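Local coordinates for protein 5'-nucleotidase SurE (Aquifex aeolicus, PDB 2WQK) that probably hydrolyses nucleoside 5'-monophosphates to nucleoside and phosphate, using one divalent metal cation per subunit, at residues P97-D102 with G215-A220; I123-F128 with D144-V149; K173-T178 with G224-T229. All blocks are in the same frame, centred on the assembly; numbering follows the deposited sequence.

Interaction 1: P97-D102 with G215-A220; sequences PNLGED and GTDYWA. With SO4 (sulfate ion), chain C.
Asp-217 and Tyr-218, in the first turn of helix 217-222, receive the loop around Leu-99 and Gly-100. The polar part of the contact is one nearly straight hydrogen bond: Gly-100 N donates to Asp-217 OD2 at 2.8 Å, on the syn side of the carboxylate and 22° out of its plane. The other oxygen, Asp-217 OD1, accepts from Tyr-218 N at 2.8 Å, from above the carboxylate plane, and from Gly-181 N of a separate loop. Chi1 (51°) places CG between the backbone N and the carbonyl carbon, on the side from which the carboxylate meets the loop; the bonds to OD1 and OD2 limit its rotation.

The apolar part is Leu-99. Its CB lies over one face of the Tyr-218 ring, off centre toward the rim, 3.6 Å from Tyr-218 CE1, as a CH-pi contact. The CD1 branch continues to Tyr-218 CD1 at 3.8 Å, while the CD2 branch passes Asp-217 CB at 3.6 Å. Gly-100 CA comes in obliquely, 3.6 Å from Tyr-218 CE2.

On the far side of the loop from the helix, Asn-98 ND2 donates to sulfate O3 at 3.2 Å; Ser-106, Gly-107 and Thr-108 bind the same ion. The sulfate probably comes from the crystallisation liquor, but its place at the start of helix 107-117 is consistent with a phosphate-binding position of a SurE nucleotidase, whose metal ligand Asn-94 ends the strand before this loop.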
loop_
_atom_site.group_PDB
_atom_site.type_symbol
_atom_site.label_atom_id
_atom_site.label_comp_id
_atom_site.label_asym_id
_atom_site.label_seq_id
_atom_site.Cartn_x
_atom_site.Cartn_y
_atom_site.Cartn_z
ATOM N N PRO A 97 -6.144 -20.937 -5.769
ATOM C CA PRO A 97 -5.103 -21.753 -6.378
ATOM C C PRO A 97 -3.794 -21.037 -6.655
ATOM O O PRO A 97 -3.760 -19.800 -6.744
ATOM C CB PRO A 97 -5.725 -22.211 -7.692
ATOM C CG PRO A 97 -6.655 -21.103 -8.020
ATOM C CD PRO A 97 -7.190 -20.538 -6.718
ATOM N N ASN A 98 -2.737 -21.837 -6.810
ATOM C CA ASN A 98 -1.448 -21.359 -7.304
ATOM C C ASN A 98 -0.923 -22.335 -8.347
ATOM O O ASN A 98 -0.232 -23.324 -8.029
ATOM C CB ASN A 98 -0.506 -21.189 -6.131
ATOM C CG ASN A 98 -0.817 -19.931 -5.350
ATOM O OD1 ASN A 98 -0.722 -18.810 -5.887
ATOM N ND2 ASN A 98 -1.220 -20.092 -4.079
ATOM N N LEU A 99 -1.354 -22.092 -9.595
ATOM C CA LEU A 99 -1.128 -22.971 -10.707
ATOM C C LEU A 99 -0.341 -22.271 -11.817
ATOM O O LEU A 99 -0.395 -21.042 -11.988
ATOM C CB LEU A 99 -2.488 -23.379 -11.304
ATOM C CG LEU A 99 -3.343 -24.212 -10.367
ATOM C CD1 LEU A 99 -4.833 -24.143 -10.759
ATOM C CD2 LEU A 99 -2.867 -25.664 -10.285
ATOM N N GLY A 100 0.340 -23.099 -12.586
ATOM C CA GLY A 100 0.918 -22.638 -13.835
ATOM C C GLY A 100 1.904 -21.508 -13.652
ATOM O O GLY A 100 2.654 -21.431 -12.678
ATOM N N GLU A 101 1.845 -20.580 -14.592
ATOM C CA GLU A 101 2.771 -19.450 -14.646
ATOM C C GLU A 101 2.690 -18.558 -13.446
ATOM O O GLU A 101 3.667 -17.870 -13.040
ATOM C CB GLU A 101 2.468 -18.580 -15.883
ATOM C CG GLU A 101 2.733 -19.268 -17.189
ATOM C CD GLU A 101 4.148 -19.820 -17.293
ATOM O OE1 GLU A 101 5.006 -19.483 -16.444
ATOM O OE2 GLU A 101 4.402 -20.599 -18.237
ATOM N N ASP A 102 1.515 -18.523 -12.831
ATOM C CA ASP A 102 1.275 -17.649 -11.686
ATOM C C ASP A 102 1.985 -18.057 -10.343
ATOM O O ASP A 102 2.014 -17.308 -9.352
ATOM C CB ASP A 102 -0.223 -17.409 -11.628
ATOM C CG ASP A 102 -0.725 -16.661 -12.902
ATOM O OD1 ASP A 102 -0.098 -15.631 -13.285
ATOM O OD2 ASP A 102 -1.702 -17.107 -13.538
ATOM N N GLY A 215 -1.628 -34.007 -17.750
ATOM C CA GLY A 215 -0.249 -34.005 -17.229
ATOM C C GLY A 215 0.071 -32.719 -16.482
ATOM O O GLY A 215 1.001 -32.699 -15.682
ATOM N N THR A 216 -0.699 -31.662 -16.727
ATOM C CA THR A 216 -0.492 -30.385 -16.050
ATOM C C THR A 216 -1.225 -30.273 -14.702
ATOM O O THR A 216 -2.226 -30.981 -14.437
ATOM C CB THR A 216 -0.920 -29.193 -16.908
ATOM O OG1 THR A 216 -2.349 -29.206 -17.115
ATOM C CG2 THR A 216 -0.155 -29.144 -18.232
ATOM N N ASP A 217 -0.761 -29.342 -13.878
ATOM C CA ASP A 217 -1.437 -29.003 -12.632
ATOM C C ASP A 217 -2.898 -28.593 -12.859
ATOM O O ASP A 217 -3.815 -29.077 -12.176
ATOM C CB ASP A 217 -0.628 -27.949 -11.829
ATOM C CG ASP A 217 -0.209 -26.682 -12.625
ATOM O OD1 ASP A 217 -0.559 -26.527 -13.823
ATOM O OD2 ASP A 217 0.450 -25.832 -11.939
ATOM N N TYR A 218 -3.122 -27.736 -13.840
ATOM C CA TYR A 218 -4.487 -27.279 -14.143
ATOM C C TYR A 218 -5.386 -28.462 -14.480
ATOM O O TYR A 218 -6.511 -28.577 -13.961
ATOM C CB TYR A 218 -4.500 -26.357 -15.356
ATOM C CG TYR A 218 -3.944 -24.991 -15.176
ATOM C CD1 TYR A 218 -4.685 -23.999 -14.576
ATOM C CD2 TYR A 218 -2.686 -24.677 -15.673
ATOM C CE1 TYR A 218 -4.172 -22.691 -14.447
ATOM C CE2 TYR A 218 -2.190 -23.423 -15.545
ATOM C CZ TYR A 218 -2.944 -22.426 -14.957
ATOM O OH TYR A 218 -2.365 -21.187 -14.846
ATOM N N TRP A 219 -4.918 -29.340 -15.361
ATOM C CA TRP A 219 -5.800 -30.466 -15.787
ATOM C C TRP A 219 -6.182 -31.314 -14.592
ATOM O O TRP A 219 -7.346 -31.719 -14.440
ATOM C CB TRP A 219 -5.126 -31.329 -16.865
ATOM C CG TRP A 219 -6.010 -32.403 -17.436
ATOM C CD1 TRP A 219 -6.712 -32.339 -18.613
ATOM C CD2 TRP A 219 -6.301 -33.688 -16.860
ATOM N NE1 TRP A 219 -7.426 -33.504 -18.776
ATOM C CE2 TRP A 219 -7.177 -34.352 -17.738
ATOM C CE3 TRP A 219 -5.891 -34.351 -15.699
ATOM C CZ2 TRP A 219 -7.689 -35.610 -17.462
ATOM C CZ3 TRP A 219 -6.398 -35.628 -15.437
ATOM C CH2 TRP A 219 -7.271 -36.240 -16.319
ATOM N N ALA A 220 -5.224 -31.586 -13.703
ATOM C CA ALA A 220 -5.481 -32.480 -12.564
ATOM C C ALA A 220 -6.611 -31.897 -11.727
ATOM O O ALA A 220 -7.608 -32.596 -11.447
ATOM C CB ALA A 220 -4.187 -32.656 -11.720
HETATM S S SO4 C . -0.911 -16.133 -2.561
HETATM O O1 SO4 C . -2.266 -16.144 -3.109
HETATM O O2 SO4 C . -1.027 -15.772 -1.112
HETATM O O3 SO4 C . -0.326 -17.424 -2.618
HETATM O O4 SO4 C . -0.038 -15.129 -3.247
HETATM O O HOH W 1 -3.162 -19.583 -13.220
#

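Interaction 2: I123-F128 with D144-V149; sequences IAFSAF and DIVKKV
Ile-123 and Val-149 meet tip to tip across a beta-alpha-beta unit, in which strand 122-128 is followed by helix 135-152 and then by the neighbouring parallel strand 158-165. The helix runs back over the sheet: the two short segments are close to antiparallel, at 167°, and their axes come within 11.2 Å. No hydrogen bond links them, and the contact is made by branched aliphatic side chains and one aromatic ring.

The first shell centres on a single methyl. Ile-123 CD1 reaches into the group formed by three helix residues, 4.1 Å from Val-149 CG2, with Ile-145 CG2 and Val-146 CG2 slightly farther off. The extended end of the isoleucine (chi2 174°) carries CD1 away from its own strand into that group. Val-146 CG2 is shared, because it also touches the rim of the second strand side chain: Phe-125 CZ lies 3.9 Å away. These two side chains cross at about a right angle, and the methyl sits at the edge of the ring, near its plane.

A second shell packs around this core. Leu-90 and Val-162, from the strands flanking 122-128, press on Ile-123, and Cys-142, earlier on the same helix, meets Phe-125; Leu-88 lies against Val-146 and Val-149. The helix also faces the second subunit, where Leu-247 packs on Ile-145 and Tyr-246 on Val-149, so the layer that covers the sheet takes part in the assembly too.

What helps to position the ring comes from within the strand. Two residues apart on one face of the sheet, Ile-123 and Phe-125 touch each other, and Ile-123 CG2 lies 3.5 Å above the Phe-125 ring plane, offset toward its rim.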
loop_
_atom_site.group_PDB
_atom_site.type_symbol
_atom_site.label_atom_id
_atom_site.label_comp_id
_atom_site.label_asym_id
_atom_site.label_seq_id
_atom_site.Cartn_x
_atom_site.Cartn_y
_atom_site.Cartn_z
ATOM N N ILE A 123 6.616 -27.769 1.478
ATOM C CA ILE A 123 5.417 -27.997 0.674
ATOM C C ILE A 123 4.493 -26.809 0.816
ATOM O O ILE A 123 4.282 -26.301 1.921
ATOM C CB ILE A 123 4.620 -29.249 1.174
ATOM C CG1 ILE A 123 5.512 -30.466 1.325
ATOM C CG2 ILE A 123 3.475 -29.513 0.268
ATOM C CD1 ILE A 123 4.787 -31.690 1.974
ATOM N N ALA A 124 3.973 -26.368 -0.329
ATOM C CA ALA A 124 2.924 -25.323 -0.414
ATOM C C ALA A 124 1.585 -26.032 -0.714
ATOM O O ALA A 124 1.575 -26.931 -1.566
ATOM C CB ALA A 124 3.214 -24.318 -1.555
ATOM N N PHE A 125 0.494 -25.591 -0.056
ATOM C CA PHE A 125 -0.834 -26.141 -0.311
ATOM C C PHE A 125 -1.764 -24.977 -0.635
ATOM O O PHE A 125 -1.829 -23.992 0.118
ATOM C CB PHE A 125 -1.367 -26.779 0.982
ATOM C CG PHE A 125 -0.568 -27.980 1.467
ATOM C CD1 PHE A 125 -0.730 -29.220 0.862
ATOM C CD2 PHE A 125 0.275 -27.894 2.564
ATOM C CE1 PHE A 125 -0.027 -30.334 1.316
ATOM C CE2 PHE A 125 0.968 -29.022 3.020
ATOM C CZ PHE A 125 0.813 -30.209 2.404
ATOM N N SER A 126 -2.522 -25.136 -1.722
ATOM C CA SER A 126 -3.496 -24.139 -2.173
ATOM C C SER A 126 -4.797 -24.836 -2.565
ATOM O O SER A 126 -4.760 -25.929 -3.103
ATOM C CB SER A 126 -2.936 -23.382 -3.388
ATOM O OG SER A 126 -1.733 -22.738 -3.028
ATOM N N ALA A 127 -5.917 -24.168 -2.259
ATOM C CA ALA A 127 -7.271 -24.635 -2.598
ATOM C C ALA A 127 -7.713 -24.144 -3.987
ATOM O O ALA A 127 -7.733 -22.935 -4.228
ATOM C CB ALA A 127 -8.277 -24.124 -1.530
ATOM N N PHE A 128 -8.113 -25.077 -4.840
ATOM C CA PHE A 128 -8.649 -24.752 -6.161
ATOM C C PHE A 128 -10.148 -24.610 -6.012
ATOM O O PHE A 128 -10.914 -25.586 -6.133
ATOM C CB PHE A 128 -8.301 -25.820 -7.186
ATOM C CG PHE A 128 -8.890 -25.556 -8.564
ATOM C CD1 PHE A 128 -8.383 -24.522 -9.355
ATOM C CD2 PHE A 128 -9.882 -26.364 -9.082
ATOM C CE1 PHE A 128 -8.847 -24.271 -10.605
ATOM C CE2 PHE A 128 -10.364 -26.123 -10.359
ATOM C CZ PHE A 128 -9.848 -25.079 -11.114
ATOM N N ASP A 144 -2.544 -36.472 4.565
ATOM C CA ASP A 144 -2.169 -37.718 3.885
ATOM C C ASP A 144 -0.814 -37.548 3.190
ATOM O O ASP A 144 0.046 -38.406 3.272
ATOM C CB ASP A 144 -3.204 -38.137 2.831
ATOM C CG ASP A 144 -4.513 -38.702 3.438
ATOM O OD1 ASP A 144 -4.555 -39.055 4.648
ATOM O OD2 ASP A 144 -5.505 -38.726 2.683
ATOM N N ILE A 145 -0.649 -36.417 2.514
ATOM C CA ILE A 145 0.606 -36.131 1.808
ATOM C C ILE A 145 1.769 -35.960 2.774
ATOM O O ILE A 145 2.831 -36.537 2.554
ATOM C CB ILE A 145 0.404 -34.904 0.855
ATOM C CG1 ILE A 145 -0.550 -35.272 -0.302
ATOM C CG2 ILE A 145 1.750 -34.365 0.387
ATOM C CD1 ILE A 145 -0.964 -34.080 -1.120
ATOM N N VAL A 146 1.554 -35.178 3.835
ATOM C CA VAL A 146 2.611 -34.965 4.831
ATOM C C VAL A 146 3.058 -36.308 5.426
ATOM O O VAL A 146 4.265 -36.580 5.571
ATOM C CB VAL A 146 2.218 -33.947 5.918
ATOM C CG1 VAL A 146 3.277 -33.897 7.003
ATOM C CG2 VAL A 146 2.029 -32.555 5.288
ATOM N N LYS A 147 2.079 -37.165 5.732
ATOM C CA LYS A 147 2.444 -38.470 6.300
ATOM C C LYS A 147 3.368 -39.268 5.384
ATOM O O LYS A 147 4.423 -39.771 5.805
ATOM C CB LYS A 147 1.210 -39.280 6.667
ATOM C CG LYS A 147 1.570 -40.494 7.486
ATOM C CD LYS A 147 0.311 -41.248 7.890
ATOM C CE LYS A 147 0.723 -42.489 8.713
ATOM N NZ LYS A 147 -0.462 -43.283 9.179
ATOM N N LYS A 148 3.038 -39.287 4.100
ATOM C CA LYS A 148 3.865 -39.988 3.130
ATOM C C LYS A 148 5.241 -39.342 2.958
ATOM O O LYS A 148 6.265 -40.025 2.881
ATOM C CB LYS A 148 3.144 -40.094 1.776
ATOM C CG LYS A 148 1.866 -40.971 1.799
ATOM C CD LYS A 148 1.279 -41.094 0.390
ATOM C CE LYS A 148 0.023 -41.972 0.285
ATOM N NZ LYS A 148 0.393 -43.410 0.300
ATOM N N VAL A 149 5.287 -38.019 2.941
ATOM C CA VAL A 149 6.555 -37.338 2.755
ATOM C C VAL A 149 7.485 -37.578 3.948
ATOM O O VAL A 149 8.703 -37.710 3.810
ATOM C CB VAL A 149 6.309 -35.831 2.523
ATOM C CG1 VAL A 149 7.608 -35.020 2.679
ATOM C CG2 VAL A 149 5.682 -35.638 1.120
#

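Interaction 3: K173-T178 with G224-T229; sequences KGIKVT and GYVSVT
Tyr-225 stands between Lys-173 and Lys-176, where two parallel strands run side by side at 29°. Tyr-225 CB passes Gly-174 O at 3.7 Å. Over one ring face lies Lys-176, with CD 3.6 Å from Tyr-225 CG; the bend at chi3 (73°) carries CE round, and NZ stands almost on the ring normal, 5.7 Å from the Tyr-225 ring centroid, at most a weak attraction. The opposite face receives Lys-173 CB, 3.6 Å from Tyr-225 CE1, and Lys-173 CD reaches Tyr-225 CZ. At the tip, Tyr-225 OH meets a water at 3.1 Å that Lys-173 NZ also reaches weakly, while that ammonium bonds Asn-223 O. An alanine here would probably open a gap between the two lysine chains and leave their CH2 groups without the ring faces they pack on.

Backbone bonds run from Lys-173 N with Gly-224 O to Thr-178 N with Val-228 O. Thr-178 OG1 is hydrogen-bonded to Ser-227 OG and Thr-229 OG1, each at 2.7 Å.

Strand 174-177, outermost in this chain's sheet, pairs with strand 225-232. Helix 217-222 covers the face with Lys-176 and Ser-227, helix 135-152 that with Ile-175 and Val-226, and Glu-248 of the second subunit binds Val-177 N.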
loop_
_atom_site.group_PDB
_atom_site.type_symbol
_atom_site.label_atom_id
_atom_site.label_comp_id
_atom_site.label_asym_id
_atom_site.label_seq_id
_atom_site.Cartn_x
_atom_site.Cartn_y
_atom_site.Cartn_z
ATOM N N LYS A 173 -10.602 -37.644 -6.521
ATOM C CA LYS A 173 -10.419 -38.821 -7.344
ATOM C C LYS A 173 -9.091 -39.519 -7.119
ATOM O O LYS A 173 -8.953 -40.719 -7.385
ATOM C CB LYS A 173 -10.596 -38.507 -8.826
ATOM C CG LYS A 173 -11.935 -37.972 -9.221
ATOM C CD LYS A 173 -12.060 -38.037 -10.736
ATOM C CE LYS A 173 -13.214 -37.244 -11.268
ATOM N NZ LYS A 173 -12.862 -36.900 -12.681
ATOM N N GLY A 174 -8.089 -38.755 -6.676
ATOM C CA GLY A 174 -6.789 -39.318 -6.475
ATOM C C GLY A 174 -5.812 -38.155 -6.419
ATOM O O GLY A 174 -6.224 -36.999 -6.432
ATOM N N ILE A 175 -4.553 -38.529 -6.350
ATOM C CA ILE A 175 -3.423 -37.573 -6.330
ATOM C C ILE A 175 -2.580 -37.885 -7.554
ATOM O O ILE A 175 -2.209 -39.042 -7.794
ATOM C CB ILE A 175 -2.588 -37.743 -5.025
ATOM C CG1 ILE A 175 -3.465 -37.507 -3.769
ATOM C CG2 ILE A 175 -1.323 -36.823 -5.001
ATOM C CD1 ILE A 175 -2.759 -37.788 -2.471
ATOM N N LYS A 176 -2.221 -36.828 -8.290
ATOM C CA LYS A 176 -1.375 -36.923 -9.457
ATOM C C LYS A 176 -0.142 -36.024 -9.318
ATOM O O LYS A 176 -0.255 -34.876 -8.925
ATOM C CB LYS A 176 -2.148 -36.479 -10.703
ATOM C CG LYS A 176 -3.282 -37.443 -11.102
ATOM C CD LYS A 176 -4.041 -36.928 -12.293
ATOM C CE LYS A 176 -3.249 -37.053 -13.569
ATOM N NZ LYS A 176 -2.788 -38.446 -13.894
ATOM N N VAL A 177 0.984 -36.583 -9.700
ATOM C CA VAL A 177 2.211 -35.823 -9.922
ATOM C C VAL A 177 2.057 -35.110 -11.276
ATOM O O VAL A 177 1.725 -35.741 -12.278
ATOM C CB VAL A 177 3.444 -36.733 -9.914
ATOM C CG1 VAL A 177 4.723 -35.966 -10.354
ATOM C CG2 VAL A 177 3.589 -37.403 -8.545
ATOM N N THR A 178 2.296 -33.798 -11.290
ATOM C CA THR A 178 1.973 -32.937 -12.424
ATOM C C THR A 178 3.174 -32.009 -12.751
ATOM O O THR A 178 4.084 -31.818 -11.930
ATOM C CB THR A 178 0.772 -32.035 -12.091
ATOM O OG1 THR A 178 1.086 -31.254 -10.947
ATOM C CG2 THR A 178 -0.517 -32.866 -11.848
ATOM N N GLY A 224 -10.705 -33.072 -10.806
ATOM C CA GLY A 224 -10.990 -33.632 -9.487
ATOM C C GLY A 224 -9.876 -34.402 -8.816
ATOM O O GLY A 224 -10.094 -35.111 -7.846
ATOM N N TYR A 225 -8.641 -34.202 -9.293
ATOM C CA TYR A 225 -7.474 -34.809 -8.692
ATOM C C TYR A 225 -6.650 -33.722 -7.964
ATOM O O TYR A 225 -6.590 -32.568 -8.398
ATOM C CB TYR A 225 -6.571 -35.395 -9.764
ATOM C CG TYR A 225 -7.186 -36.536 -10.516
ATOM C CD1 TYR A 225 -7.051 -37.817 -10.054
ATOM C CD2 TYR A 225 -7.833 -36.309 -11.708
ATOM C CE1 TYR A 225 -7.632 -38.904 -10.765
ATOM C CE2 TYR A 225 -8.405 -37.358 -12.415
ATOM C CZ TYR A 225 -8.286 -38.642 -11.940
ATOM O OH TYR A 225 -8.886 -39.670 -12.668
ATOM N N VAL A 226 -5.967 -34.138 -6.911
ATOM C CA VAL A 226 -4.924 -33.317 -6.294
ATOM C C VAL A 226 -3.751 -33.266 -7.272
ATOM O O VAL A 226 -3.398 -34.271 -7.907
ATOM C CB VAL A 226 -4.454 -33.907 -4.964
ATOM C CG1 VAL A 226 -3.303 -33.080 -4.374
ATOM C CG2 VAL A 226 -5.642 -33.952 -3.996
ATOM N N SER A 227 -3.176 -32.062 -7.419
ATOM C CA SER A 227 -1.967 -31.853 -8.198
ATOM C C SER A 227 -0.783 -31.670 -7.265
ATOM O O SER A 227 -0.833 -30.803 -6.399
ATOM C CB SER A 227 -2.113 -30.556 -9.000
ATOM O OG SER A 227 -0.874 -30.129 -9.530
ATOM N N VAL A 228 0.286 -32.422 -7.513
ATOM C CA VAL A 228 1.554 -32.216 -6.798
ATOM C C VAL A 228 2.644 -32.006 -7.853
ATOM O O VAL A 228 2.974 -32.923 -8.580
ATOM C CB VAL A 228 1.928 -33.413 -5.900
ATOM C CG1 VAL A 228 3.243 -33.124 -5.184
ATOM C CG2 VAL A 228 0.785 -33.805 -4.906
ATOM N N THR A 229 3.203 -30.778 -7.913
ATOM C CA THR A 229 4.256 -30.463 -8.870
ATOM C C THR A 229 5.582 -30.289 -8.102
ATOM O O THR A 229 5.647 -29.487 -7.176
ATOM C CB THR A 229 3.989 -29.134 -9.590
ATOM O OG1 THR A 229 2.693 -29.160 -10.206
ATOM C CG2 THR A 229 5.103 -28.820 -10.642
HETATM O O HOH W 2 -10.772 -38.499 -14.811
#

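How the interactions relate
Interactions 1 and 2 are buried, whereas interaction 3, on the strand outermost within this chain, is only partly buried. Interactions 2 and 3 involve the same mixed sheet; interaction 1 packs a loop and a short helix against its strands. Interaction 2 is purely apolar; interaction 1 adds a buried carboxylate, and interaction 3 combines backbone pairing with hydroxyls and lysine shafts. Asn-98 ND2 lies 2.9 Å from Ser-126 OG, a probable hydrogen bond between interactions 1 and 2, and Ile-145 packs on Ile-175 between 2 and 3. Helix 217-222 leads through its Schellman end at Gly-224 into strand 225-232. All three reach the second subunit, interaction 1 only through Glu-101; interactions 1 and 2 lie nearer the metal site.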